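Local coordinates for spore germination protein B3 (Bacillus subtilis subsp. subtilis, PDB 3N54) that takes part in the response of spores to a germinative mixture of L-asparagine, glucose, fructose and potassium ions, as a lipoprotein component of a germinant receptor, at residues A[106-111]-A[165-170]; A[182-187]-A[297-302]; A[214-219]-A[278-283]; A[230-235]-A[249-254]. All blocks are in the same frame, centred on the assembly; numbering follows the deposited sequence.

In the fold
Following the chain, contact 1 closes the first loop, pairing strand 105-109 with strand 165-172 after a connection that includes helix 152-160. Strand 177-186 then pairs with 165-172 in the same mixed sheet and opens contact 2, whose long loop ends where helix 271-299 runs out at residues 297-302. Contact 3 is nested inside that loop and joins edge strand 215-220 to the same helix. Contact 4, between neighbouring strands 223-240 and 245-258 of a second mixed sheet, is nested inside contact 3. None of the four cross. Contact 2 links the sheet of contact 1 with helix 271-299, which contact 3 joins to the second sheet, the one that holds contact 4.

Contact 1 of 4, residues A[106-111]-A[165-170]; sequences LMAARG and YLIQAV
The flat guanidinium of Arg-110 is approached obliquely by the methyl of Ala-169, NE to CB 4.3 Å, while its NE forms a salt bridge with Asp-180. The other flat group, the Gln-168 amide, has Ala-169 O at its edge: NE2 donates to it within the amide plane, almost straight at 175°. The CG of Gln-168 lies 4.2 Å from Met-107 SD, the two chains running side by side in the same direction. Backbone bonds join the strands in parallel register: Ala-108 N donates to Gln-168 O at 2.9 Å, Val-170 N to Ala-108 O, and Arg-110 N to Val-170 O. At the next rung toward Leu-106 the strands diverge, and a water donates to Leu-106 O and accepts from Gln-168 N in place of a direct bond. Ile-167 packs against the other strand here. Its CG1 is anti to the backbone N (chi1 176°), and the extended chain brings CD1 within 3.4 Å of Met-107 C and 3.8 Å of Leu-106 CG, while CG2 meets Ala-108 CB at 3.8 Å. An alanine in place of Ile-167 would probably leave a gap beside the Met-107 backbone and strip Leu-106 and Ala-108 of their apolar partner. Val-170 CG2 lies 3.5 Å from Ala-108 O at the tighter end. Helix 152-160, which Leu-106 touches, lies in the connection between the two strands, as in a beta-alpha-beta unit. The chemistry implies a join held by direct backbone bonds where the strands are close, and by one water plus a buried isoleucine where they splay.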
loop_
_atom_site.group_PDB
_atom_site.type_symbol
_atom_site.label_atom_id
_atom_site.label_comp_id
_atom_site.label_asym_id
_atom_site.label_seq_id
_atom_site.Cartn_x
_atom_site.Cartn_y
_atom_site.Cartn_z
ATOM N N LEU A 106 3.346 1.145 -7.653
ATOM C CA LEU A 106 2.078 1.686 -7.203
ATOM C C LEU A 106 2.222 2.076 -5.735
ATOM O O LEU A 106 2.686 1.268 -4.927
ATOM C CB LEU A 106 0.972 0.657 -7.370
ATOM C CG LEU A 106 -0.425 1.132 -6.970
ATOM C CD1 LEU A 106 -0.883 2.243 -7.903
ATOM C CD2 LEU A 106 -1.422 -0.035 -6.952
ATOM N N MET A 107 1.830 3.304 -5.395
ATOM C CA MET A 107 1.950 3.798 -4.031
ATOM C C MET A 107 0.779 4.654 -3.598
ATOM O O MET A 107 0.022 5.161 -4.425
ATOM C CB MET A 107 3.222 4.605 -3.873
ATOM C CG MET A 107 4.432 3.805 -4.199
ATOM S SD MET A 107 5.822 4.353 -3.274
ATOM C CE MET A 107 6.977 3.033 -3.651
ATOM N N ALA A 108 0.665 4.803 -2.280
ATOM C CA ALA A 108 -0.430 5.517 -1.659
ATOM C C ALA A 108 0.077 6.790 -1.008
ATOM O O ALA A 108 1.176 6.826 -0.456
ATOM C CB ALA A 108 -1.110 4.634 -0.620
ATOM N N ALA A 109 -0.723 7.844 -1.098
ATOM C CA ALA A 109 -0.402 9.090 -0.432
ATOM C C ALA A 109 -1.394 9.316 0.691
ATOM O O ALA A 109 -2.582 9.052 0.544
ATOM C CB ALA A 109 -0.460 10.254 -1.412
ATOM N N ARG A 110 -0.897 9.780 1.823
ATOM C CA ARG A 110 -1.763 10.304 2.849
ATOM C C ARG A 110 -2.106 11.683 2.319
ATOM O O ARG A 110 -1.214 12.430 1.918
ATOM C CB ARG A 110 -1.049 10.383 4.193
ATOM C CG ARG A 110 -0.714 9.026 4.761
ATOM C CD ARG A 110 0.252 9.137 5.919
ATOM N NE ARG A 110 0.579 7.836 6.492
ATOM C CZ ARG A 110 -0.078 7.251 7.494
ATOM N NH1 ARG A 110 -1.125 7.837 8.067
ATOM N NH2 ARG A 110 0.326 6.063 7.936
ATOM N N GLY A 111 -3.386 12.015 2.277
ATOM C CA GLY A 111 -3.803 13.280 1.695
ATOM C C GLY A 111 -3.671 13.248 0.177
ATOM O O GLY A 111 -3.736 12.190 -0.443
ATOM N N TYR A 165 -4.575 -6.286 0.834
ATOM C CA TYR A 165 -3.123 -6.124 0.795
ATOM C C TYR A 165 -2.688 -4.736 1.234
ATOM O O TYR A 165 -3.511 -3.827 1.388
ATOM C CB TYR A 165 -2.590 -6.409 -0.618
ATOM C CG TYR A 165 -3.189 -5.536 -1.692
ATOM C CD1 TYR A 165 -4.394 -5.875 -2.292
ATOM C CD2 TYR A 165 -2.550 -4.372 -2.109
ATOM C CE1 TYR A 165 -4.951 -5.077 -3.281
ATOM C CE2 TYR A 165 -3.102 -3.563 -3.095
ATOM C CZ TYR A 165 -4.299 -3.922 -3.678
ATOM O OH TYR A 165 -4.854 -3.130 -4.658
ATOM N N LEU A 166 -1.384 -4.590 1.440
ATOM C CA LEU A 166 -0.811 -3.325 1.841
ATOM C C LEU A 166 -0.125 -2.652 0.653
ATOM O O LEU A 166 0.355 -3.308 -0.261
ATOM C CB LEU A 166 0.189 -3.526 2.979
ATOM C CG LEU A 166 -0.332 -4.125 4.293
ATOM C CD1 LEU A 166 0.819 -4.348 5.277
ATOM C CD2 LEU A 166 -1.420 -3.258 4.924
ATOM N N ILE A 167 -0.090 -1.330 0.700
ATOM C CA ILE A 167 0.575 -0.509 -0.283
ATOM C C ILE A 167 1.393 0.541 0.475
ATOM O O ILE A 167 0.870 1.184 1.377
ATOM C CB ILE A 167 -0.458 0.156 -1.198
ATOM C CG1 ILE A 167 0.210 1.111 -2.186
ATOM C CG2 ILE A 167 -1.482 0.900 -0.370
ATOM C CD1 ILE A 167 -0.764 1.675 -3.224
ATOM N N GLN A 168 2.668 0.700 0.123
ATOM C CA GLN A 168 3.533 1.695 0.759
ATOM C C GLN A 168 2.897 3.076 0.715
ATOM O O GLN A 168 2.435 3.501 -0.331
ATOM C CB GLN A 168 4.892 1.777 0.060
ATOM C CG GLN A 168 5.833 2.839 0.642
ATOM C CD GLN A 168 6.266 2.518 2.056
ATOM O OE1 GLN A 168 6.859 1.470 2.300
ATOM N NE2 GLN A 168 5.993 3.428 2.994
ATOM N N ALA A 169 2.893 3.774 1.846
ATOM C CA ALA A 169 2.341 5.122 1.908
ATOM C C ALA A 169 3.455 6.162 1.939
ATOM O O ALA A 169 4.547 5.890 2.439
ATOM C CB ALA A 169 1.442 5.272 3.120
ATOM N N VAL A 170 3.182 7.338 1.374
ATOM C CA VAL A 170 4.088 8.484 1.464
ATOM C C VAL A 170 3.317 9.699 1.974
ATOM O O VAL A 170 2.103 9.804 1.785
ATOM C CB VAL A 170 4.749 8.833 0.123
ATOM C CG1 VAL A 170 5.584 7.666 -0.378
ATOM C CG2 VAL A 170 3.699 9.218 -0.907
HETATM O O HOH W 1 3.619 0.250 -2.561
#

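Contact 2 of 4, residues A[182-187]-A[297-302]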
loop_
_atom_site.group_PDB
_atom_site.type_symbol
_atom_site.label_atom_id
_atom_site.label_comp_id
_atom_site.label_asym_id
_atom_site.label_seq_id
_atom_site.Cartn_x
_atom_site.Cartn_y
_atom_site.Cartn_z
ATOM N N ALA A 182 1.836 2.295 5.652
ATOM C CA ALA A 182 1.166 1.590 4.573
ATOM C C ALA A 182 -0.345 1.802 4.557
ATOM O O ALA A 182 -0.973 1.925 5.597
ATOM C CB ALA A 182 1.466 0.099 4.687
ATOM N N GLY A 183 -0.919 1.831 3.358
ATOM C CA GLY A 183 -2.362 1.881 3.203
ATOM C C GLY A 183 -2.860 0.455 3.235
ATOM O O GLY A 183 -2.132 -0.462 2.857
ATOM N N ILE A 184 -4.092 0.264 3.700
ATOM C CA ILE A 184 -4.710 -1.052 3.755
ATOM C C ILE A 184 -5.836 -1.099 2.733
ATOM O O ILE A 184 -6.828 -0.394 2.883
ATOM C CB ILE A 184 -5.289 -1.355 5.155
ATOM C CG1 ILE A 184 -4.237 -1.142 6.246
ATOM C CG2 ILE A 184 -5.827 -2.780 5.212
ATOM C CD1 ILE A 184 -4.827 -1.082 7.650
ATOM N N ILE A 185 -5.676 -1.917 1.695
ATOM C CA ILE A 185 -6.684 -2.068 0.653
ATOM C C ILE A 185 -7.494 -3.324 0.941
ATOM O O ILE A 185 -6.941 -4.417 1.057
ATOM C CB ILE A 185 -6.056 -2.178 -0.767
ATOM C CG1 ILE A 185 -5.026 -1.065 -1.007
ATOM C CG2 ILE A 185 -7.134 -2.133 -1.833
ATOM C CD1 ILE A 185 -5.571 0.338 -0.826
ATOM N N LYS A 186 -8.806 -3.167 1.072
ATOM C CA LYS A 186 -9.668 -4.286 1.427
ATOM C C LYS A 186 -10.172 -5.022 0.190
ATOM O O LYS A 186 -10.449 -4.411 -0.840
ATOM C CB LYS A 186 -10.845 -3.803 2.267
ATOM C CG LYS A 186 -11.684 -4.927 2.871
ATOM C CD LYS A 186 -12.583 -4.380 3.947
ATOM C CE LYS A 186 -13.330 -5.465 4.700
ATOM N NZ LYS A 186 -13.793 -4.904 6.022
ATOM N N ARG A 187 -10.294 -6.339 0.319
ATOM C CA ARG A 187 -10.751 -7.207 -0.764
ATOM C C ARG A 187 -12.179 -6.870 -1.158
ATOM O O ARG A 187 -12.921 -6.265 -0.380
ATOM C CB ARG A 187 -10.653 -8.674 -0.340
ATOM C CG ARG A 187 -11.725 -9.150 0.659
ATOM C CD ARG A 187 -11.116 -9.955 1.812
ATOM N NE ARG A 187 -10.084 -10.882 1.353
ATOM C CZ ARG A 187 -9.035 -11.286 2.071
ATOM N NH1 ARG A 187 -8.836 -10.859 3.312
ATOM N NH2 ARG A 187 -8.157 -12.118 1.524
ATOM N N HIS A 297 -10.197 -6.026 14.502
ATOM C CA HIS A 297 -11.405 -5.380 15.037
ATOM C C HIS A 297 -11.643 -3.929 14.615
ATOM O O HIS A 297 -12.748 -3.422 14.803
ATOM C CB HIS A 297 -11.405 -5.500 16.565
ATOM C CG HIS A 297 -11.136 -6.892 17.049
ATOM N ND1 HIS A 297 -12.004 -7.940 16.822
ATOM C CD2 HIS A 297 -10.089 -7.414 17.729
ATOM C CE1 HIS A 297 -11.505 -9.045 17.346
ATOM N NE2 HIS A 297 -10.344 -8.752 17.904
ATOM N N GLU A 298 -10.635 -3.257 14.065
ATOM C CA GLU A 298 -10.839 -1.908 13.537
ATOM C C GLU A 298 -11.085 -2.003 12.029
ATOM O O GLU A 298 -12.132 -1.591 11.547
ATOM C CB GLU A 298 -9.650 -0.991 13.836
ATOM C CG GLU A 298 -9.912 0.485 13.517
ATOM C CD GLU A 298 -8.695 1.380 13.714
ATOM O OE1 GLU A 298 -8.821 2.588 13.465
ATOM O OE2 GLU A 298 -7.614 0.895 14.109
ATOM N N TYR A 299 -10.124 -2.565 11.299
ATOM C CA TYR A 299 -10.217 -2.669 9.834
ATOM C C TYR A 299 -10.913 -3.952 9.370
ATOM O O TYR A 299 -11.486 -3.982 8.282
ATOM C CB TYR A 299 -8.829 -2.517 9.195
ATOM C CG TYR A 299 -8.164 -1.241 9.642
ATOM C CD1 TYR A 299 -6.984 -1.261 10.381
ATOM C CD2 TYR A 299 -8.762 -0.011 9.396
ATOM C CE1 TYR A 299 -6.398 -0.079 10.824
ATOM C CE2 TYR A 299 -8.190 1.170 9.838
ATOM C CZ TYR A 299 -7.007 1.128 10.546
ATOM O OH TYR A 299 -6.443 2.304 10.973
ATOM N N LYS A 300 -10.861 -4.998 10.191
ATOM C CA LYS A 300 -11.548 -6.260 9.913
ATOM C C LYS A 300 -11.111 -6.916 8.597
ATOM O O LYS A 300 -11.945 -7.423 7.831
ATOM C CB LYS A 300 -13.072 -6.059 9.922
ATOM C CG LYS A 300 -13.628 -5.484 11.228
ATOM C CD LYS A 300 -15.142 -5.321 11.147
ATOM C CE LYS A 300 -15.719 -4.770 12.437
ATOM N NZ LYS A 300 -17.183 -4.513 12.338
ATOM N N THR A 301 -9.810 -6.901 8.330
ATOM C CA THR A 301 -9.288 -7.607 7.168
ATOM C C THR A 301 -7.840 -8.047 7.375
ATOM O O THR A 301 -7.110 -7.476 8.188
ATOM C CB THR A 301 -9.424 -6.772 5.878
ATOM O OG1 THR A 301 -9.404 -7.651 4.747
ATOM C CG2 THR A 301 -8.310 -5.726 5.760
ATOM N N ASP A 302 -7.466 -9.090 6.641
ATOM C CA ASP A 302 -6.136 -9.679 6.665
ATOM C C ASP A 302 -5.420 -9.248 5.386
ATOM O O ASP A 302 -5.665 -9.824 4.322
ATOM C CB ASP A 302 -6.256 -11.211 6.765
ATOM C CG ASP A 302 -5.009 -11.959 6.270
ATOM O OD1 ASP A 302 -3.898 -11.384 6.262
ATOM O OD2 ASP A 302 -5.152 -13.148 5.890
HETATM O O HOH W 2 -14.667 -7.184 7.003
HETATM O O HOH W 3 -5.863 -12.966 2.573
#
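Lys-186 NZ is gripped by a water at 2.6 Å, which also donates to Lys-300 O, and by a weak bond to Tyr-299 O at 3.4 Å. The contact packs the C-terminal end of helix 271-299 against strand 177-186 of the mixed sheet. The chain leaves helical geometry at Lys-300 with positive phi, and the lysine ammonium would probably be drawn to the negative end of the helix dipole. The extended Lys-186 chain reaches the carbonyls after its CG passes 4.0 Å from Thr-301 OG1. That hydroxyl bonds to Ser-164 and Asp-326. Asp-326 also forms a salt bridge with Arg-187 NH1, so it ties both segments together. A second water, in the plane of the guanidinium at its edge, accepts from Arg-187 NH2 at 2.7 Å and donates weakly to Asp-302 OD2, which is further held by Trp-325. Ile-184 slides its CG2 past the methyl of Thr-301 and crosses Tyr-299 at about a right angle. Glu-298 CG lies over the centre of one face of the Tyr-299 ring, and on the opposite face Ile-184 CD1 makes a CH-pi contact, displaced toward the rim, 3.5 Å from CD1 of the tyrosine.

Contact 3 of 4, residues A[214-219]-A[278-283]; sequences GVMPTT and NIFEKK
A Met-aromatic contact helps to join edge strand 215-220 of a mixed sheet to helix 271-299, which it crosses at 113°, the two short axes 9.4 Å apart. Met-216 and Phe-280 slide past each other in opposite directions. With its CG anti to the backbone N (chi1 175°), Met-216 extends toward the helix, and SD comes to the edge of the Phe-280 ring, near its plane, 3.7 Å from CD1. The sulfur also lies 3.4 Å from the backbone O of Phe-280, and the chain bends at the last torsion to carry CE beside the same oxygen. Replacing Met-216 by alanine would probably leave the ring edge of Phe-280 without its sulfur and the Lys-283 methylenes without SD and CG to lie against, opening a gap between strand and helix. Thr-218 supplies the next contact: its CG2 approaches the ring obliquely, 3.6 Å from CE1, and comes within 4.1 Å of Ile-279 CG2. Phe-280 also meets the ring of Phe-227 on the neighbouring strand 223-240, so its ring reaches from the helix to the sheet. No hydrogen bond joins the two segments. Lys-283 slides past Met-216 and Thr-218 in the opposite direction, its methylenes doing the touching while NZ forms a salt bridge with Asp-287. Its CD lies 3.7 Å from Thr-218 CB, and its CE is 3.7 Å from the carbonyl O of Pro-217.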
loop_
_atom_site.group_PDB
_atom_site.type_symbol
_atom_site.label_atom_id
_atom_site.label_comp_id
_atom_site.label_asym_id
_atom_site.label_seq_id
_atom_site.Cartn_x
_atom_site.Cartn_y
_atom_site.Cartn_z
ATOM N N GLY A 214 16.072 -3.057 9.641
ATOM C CA GLY A 214 15.396 -2.134 10.545
ATOM C C GLY A 214 15.981 -2.160 11.942
ATOM O O GLY A 214 16.807 -3.016 12.264
ATOM N N VAL A 215 15.537 -1.218 12.770
ATOM C CA VAL A 215 15.992 -1.113 14.155
ATOM C C VAL A 215 14.822 -1.023 15.130
ATOM O O VAL A 215 13.779 -0.468 14.803
ATOM C CB VAL A 215 16.885 0.129 14.360
ATOM C CG1 VAL A 215 18.168 0.002 13.554
ATOM C CG2 VAL A 215 16.131 1.403 13.977
ATOM N N MET A 216 15.008 -1.592 16.318
ATOM C CA MET A 216 14.050 -1.469 17.415
ATOM C C MET A 216 14.722 -0.704 18.553
ATOM O O MET A 216 15.578 -1.255 19.240
ATOM C CB MET A 216 13.589 -2.838 17.922
ATOM C CG MET A 216 12.682 -2.765 19.160
ATOM S SD MET A 216 12.315 -4.362 19.902
ATOM C CE MET A 216 11.223 -5.092 18.704
ATOM N N PRO A 217 14.362 0.575 18.735
ATOM C CA PRO A 217 14.873 1.337 19.871
ATOM C C PRO A 217 13.939 1.223 21.066
ATOM O O PRO A 217 12.724 1.361 20.917
ATOM C CB PRO A 217 14.886 2.776 19.352
ATOM C CG PRO A 217 13.791 2.821 18.323
ATOM C CD PRO A 217 13.539 1.410 17.841
ATOM N N THR A 218 14.500 0.961 22.240
ATOM C CA THR A 218 13.711 0.904 23.462
ATOM C C THR A 218 14.608 1.249 24.652
ATOM O O THR A 218 15.634 1.912 24.479
ATOM C CB THR A 218 13.007 -0.471 23.624
ATOM O OG1 THR A 218 12.082 -0.411 24.717
ATOM C CG2 THR A 218 14.014 -1.586 23.856
ATOM N N THR A 219 14.213 0.840 25.854
ATOM C CA THR A 219 14.990 1.141 27.043
ATOM C C THR A 219 15.055 -0.035 28.006
ATOM O O THR A 219 14.187 -0.907 28.007
ATOM C CB THR A 219 14.402 2.343 27.803
ATOM O OG1 THR A 219 13.017 2.099 28.071
ATOM C CG2 THR A 219 14.540 3.622 26.992
ATOM N N ASN A 278 15.238 -10.538 25.918
ATOM C CA ASN A 278 13.885 -10.672 26.437
ATOM C C ASN A 278 13.111 -9.357 26.330
ATOM O O ASN A 278 11.925 -9.361 26.003
ATOM C CB ASN A 278 13.905 -11.149 27.894
ATOM C CG ASN A 278 12.566 -11.709 28.343
ATOM O OD1 ASN A 278 12.043 -12.649 27.741
ATOM N ND2 ASN A 278 12.010 -11.142 29.404
ATOM N N ILE A 279 13.790 -8.242 26.599
ATOM C CA ILE A 279 13.172 -6.918 26.516
ATOM C C ILE A 279 12.737 -6.613 25.082
ATOM O O ILE A 279 11.613 -6.169 24.856
ATOM C CB ILE A 279 14.118 -5.805 27.017
ATOM C CG1 ILE A 279 14.393 -5.971 28.512
ATOM C CG2 ILE A 279 13.513 -4.434 26.770
ATOM C CD1 ILE A 279 15.340 -4.937 29.078
ATOM N N PHE A 280 13.625 -6.857 24.120
ATOM C CA PHE A 280 13.311 -6.632 22.710
ATOM C C PHE A 280 12.194 -7.562 22.238
ATOM O O PHE A 280 11.293 -7.141 21.519
ATOM C CB PHE A 280 14.541 -6.853 21.824
ATOM C CG PHE A 280 15.659 -5.874 22.055
ATOM C CD1 PHE A 280 15.451 -4.510 21.911
ATOM C CD2 PHE A 280 16.938 -6.321 22.362
ATOM C CE1 PHE A 280 16.485 -3.608 22.108
ATOM C CE2 PHE A 280 17.979 -5.426 22.555
ATOM C CZ PHE A 280 17.752 -4.065 22.429
ATOM N N GLU A 281 12.274 -8.828 22.641
ATOM C CA GLU A 281 11.273 -9.837 22.280
ATOM C C GLU A 281 9.884 -9.451 22.759
ATOM O O GLU A 281 8.925 -9.488 21.985
ATOM C CB GLU A 281 11.643 -11.199 22.873
ATOM C CG GLU A 281 12.789 -11.909 22.166
ATOM C CD GLU A 281 13.457 -12.970 23.036
ATOM O OE1 GLU A 281 12.873 -13.375 24.066
ATOM O OE2 GLU A 281 14.574 -13.398 22.688
ATOM N N LYS A 282 9.783 -9.088 24.034
ATOM C CA LYS A 282 8.504 -8.700 24.628
ATOM C C LYS A 282 7.913 -7.464 23.955
ATOM O O LYS A 282 6.699 -7.374 23.786
ATOM C CB LYS A 282 8.644 -8.459 26.135
ATOM C CG LYS A 282 8.733 -9.732 26.974
ATOM C CD LYS A 282 8.807 -9.406 28.468
ATOM C CE LYS A 282 8.519 -10.627 29.324
ATOM N NZ LYS A 282 8.472 -10.301 30.777
ATOM N N LYS A 283 8.768 -6.518 23.573
ATOM C CA LYS A 283 8.307 -5.309 22.895
ATOM C C LYS A 283 7.680 -5.647 21.541
ATOM O O LYS A 283 6.591 -5.178 21.226
ATOM C CB LYS A 283 9.441 -4.291 22.721
ATOM C CG LYS A 283 9.032 -3.076 21.895
ATOM C CD LYS A 283 10.015 -1.933 22.018
ATOM C CE LYS A 283 9.691 -0.825 21.016
ATOM N NZ LYS A 283 8.260 -0.401 21.041
#

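Contact 4 of 4, residues A[230-235]-A[249-254]; sequences KKSKTK and ISVKTK
Ser-232 and Thr-253 face each other as a non-hydrogen-bonded antiparallel pair and join through their side chains instead, OG to OG1 at 2.7 Å; either hydroxyl could be the donor. Ser-232 OG is anti to the backbone N (chi1 -171°), which carries it toward its partner. Thr-253 OG1 also bonds to Trp-206 NE1, so this hydroxyl has a partner on the strand and another on helix 198-208. On the same face, Thr-234 OG1 bonds to Val-207 O of that helix and lies 3.7 Å from Val-251 CG2, and the Thr-234 methyl CG2 meets Ile-249 CG2 at 3.9 Å. The backbone groups pair in rungs. Lys-233 N and O bond to Lys-252 O and N, and Lys-235 N and O to Ser-250 O and N, at 2.8 to 2.9 Å. Lys-254 N donates to Lys-231 O at 2.7 Å and 174°. Lys-254 O takes two donors: Lys-230 N at 2.8 Å, in the plane of the carbonyl, and Lys-231 N at 3.2 Å, tilted 28° from it. The other face carries Lys-231, Lys-233, Lys-235, Lys-252 and Lys-254, whose chains lead away from the opposite strand, a spread that would probably ease repulsion between their charges. Lys-230 and Lys-231 together facing Lys-254 make a classic beta bulge in an antiparallel beta hairpin, at the point where the chain turns a corner.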
loop_
_atom_site.group_PDB
_atom_site.type_symbol
_atom_site.label_atom_id
_atom_site.label_comp_id
_atom_site.label_asym_id
_atom_site.label_seq_id
_atom_site.Cartn_x
_atom_site.Cartn_y
_atom_site.Cartn_z
ATOM N N LYS A 230 19.843 -8.053 11.502
ATOM C CA LYS A 230 20.790 -8.548 10.502
ATOM C C LYS A 230 20.116 -9.607 9.628
ATOM O O LYS A 230 20.195 -9.548 8.400
ATOM C CB LYS A 230 22.053 -9.102 11.163
ATOM C CG LYS A 230 23.126 -8.049 11.433
ATOM C CD LYS A 230 23.849 -7.647 10.147
ATOM C CE LYS A 230 25.082 -6.795 10.426
ATOM N NZ LYS A 230 25.965 -6.689 9.222
ATOM N N LYS A 231 19.459 -10.571 10.268
ATOM C CA LYS A 231 18.702 -11.601 9.563
ATOM C C LYS A 231 17.535 -12.049 10.441
ATOM O O LYS A 231 17.695 -12.216 11.650
ATOM C CB LYS A 231 19.609 -12.785 9.203
ATOM C CG LYS A 231 19.048 -13.704 8.121
ATOM C CD LYS A 231 20.109 -14.675 7.589
ATOM C CE LYS A 231 19.609 -15.440 6.363
ATOM N NZ LYS A 231 20.648 -16.336 5.761
ATOM N N SER A 232 16.360 -12.214 9.837
ATOM C CA SER A 232 15.169 -12.645 10.567
ATOM C C SER A 232 14.363 -13.657 9.757
ATOM O O SER A 232 14.252 -13.539 8.537
ATOM C CB SER A 232 14.290 -11.444 10.928
ATOM O OG SER A 232 13.244 -11.820 11.811
ATOM N N LYS A 233 13.806 -14.645 10.449
ATOM C CA LYS A 233 13.021 -15.703 9.827
ATOM C C LYS A 233 11.748 -15.949 10.623
ATOM O O LYS A 233 11.750 -15.840 11.848
ATOM C CB LYS A 233 13.838 -16.994 9.760
ATOM C CG LYS A 233 15.162 -16.866 9.016
ATOM C CD LYS A 233 15.894 -18.204 8.936
ATOM C CE LYS A 233 17.163 -18.106 8.086
ATOM N NZ LYS A 233 17.839 -19.426 7.903
ATOM N N THR A 234 10.667 -16.291 9.930
ATOM C CA THR A 234 9.393 -16.571 10.581
ATOM C C THR A 234 8.780 -17.878 10.096
ATOM O O THR A 234 8.743 -18.146 8.898
ATOM C CB THR A 234 8.375 -15.434 10.338
ATOM O OG1 THR A 234 8.751 -14.281 11.105
ATOM C CG2 THR A 234 6.970 -15.868 10.743
ATOM N N LYS A 235 8.309 -18.688 11.043
ATOM C CA LYS A 235 7.572 -19.907 10.733
ATOM C C LYS A 235 6.166 -19.763 11.294
ATOM O O LYS A 235 5.996 -19.397 12.457
ATOM C CB LYS A 235 8.262 -21.137 11.325
ATOM C CG LYS A 235 9.519 -21.568 10.579
ATOM C CD LYS A 235 10.047 -22.905 11.103
ATOM C CE LYS A 235 11.222 -23.423 10.275
ATOM N NZ LYS A 235 10.862 -23.681 8.848
ATOM N N ILE A 249 2.967 -18.502 15.599
ATOM C CA ILE A 249 3.984 -17.785 14.854
ATOM C C ILE A 249 5.292 -17.783 15.626
ATOM O O ILE A 249 5.337 -17.391 16.793
ATOM C CB ILE A 249 3.553 -16.337 14.578
ATOM C CG1 ILE A 249 2.264 -16.326 13.750
ATOM C CG2 ILE A 249 4.670 -15.574 13.874
ATOM C CD1 ILE A 249 1.840 -14.950 13.271
ATOM N N SER A 250 6.350 -18.228 14.961
ATOM C CA SER A 250 7.678 -18.274 15.535
ATOM C C SER A 250 8.539 -17.255 14.814
ATOM O O SER A 250 8.560 -17.226 13.589
ATOM C CB SER A 250 8.272 -19.673 15.380
ATOM O OG SER A 250 9.541 -19.763 16.000
ATOM N N VAL A 251 9.231 -16.409 15.569
ATOM C CA VAL A 251 10.109 -15.397 14.995
ATOM C C VAL A 251 11.513 -15.583 15.553
ATOM O O VAL A 251 11.716 -15.554 16.767
ATOM C CB VAL A 251 9.614 -13.958 15.302
ATOM C CG1 VAL A 251 10.602 -12.924 14.789
ATOM C CG2 VAL A 251 8.239 -13.721 14.698
ATOM N N LYS A 252 12.472 -15.799 14.659
ATOM C CA LYS A 252 13.873 -15.912 15.025
ATOM C C LYS A 252 14.628 -14.803 14.312
ATOM O O LYS A 252 14.621 -14.737 13.084
ATOM C CB LYS A 252 14.429 -17.286 14.647
ATOM C CG LYS A 252 13.882 -18.425 15.497
ATOM C CD LYS A 252 14.580 -19.748 15.187
ATOM C CE LYS A 252 14.185 -20.833 16.181
ATOM N NZ LYS A 252 14.958 -22.095 15.981
ATOM N N THR A 253 15.265 -13.929 15.085
ATOM C CA THR A 253 15.965 -12.775 14.541
ATOM C C THR A 253 17.357 -12.634 15.146
ATOM O O THR A 253 17.527 -12.754 16.357
ATOM C CB THR A 253 15.182 -11.474 14.824
ATOM O OG1 THR A 253 13.800 -11.657 14.495
ATOM C CG2 THR A 253 15.750 -10.305 14.026
ATOM N N LYS A 254 18.343 -12.386 14.291
ATOM C CA LYS A 254 19.710 -12.122 14.714
ATOM C C LYS A 254 19.985 -10.649 14.449
ATOM O O LYS A 254 19.568 -10.120 13.417
ATOM C CB LYS A 254 20.700 -13.004 13.951
ATOM C CG LYS A 254 20.564 -14.493 14.239
ATOM C CD LYS A 254 21.627 -15.298 13.497
ATOM C CE LYS A 254 21.603 -16.775 13.876
ATOM N NZ LYS A 254 22.644 -17.559 13.147
#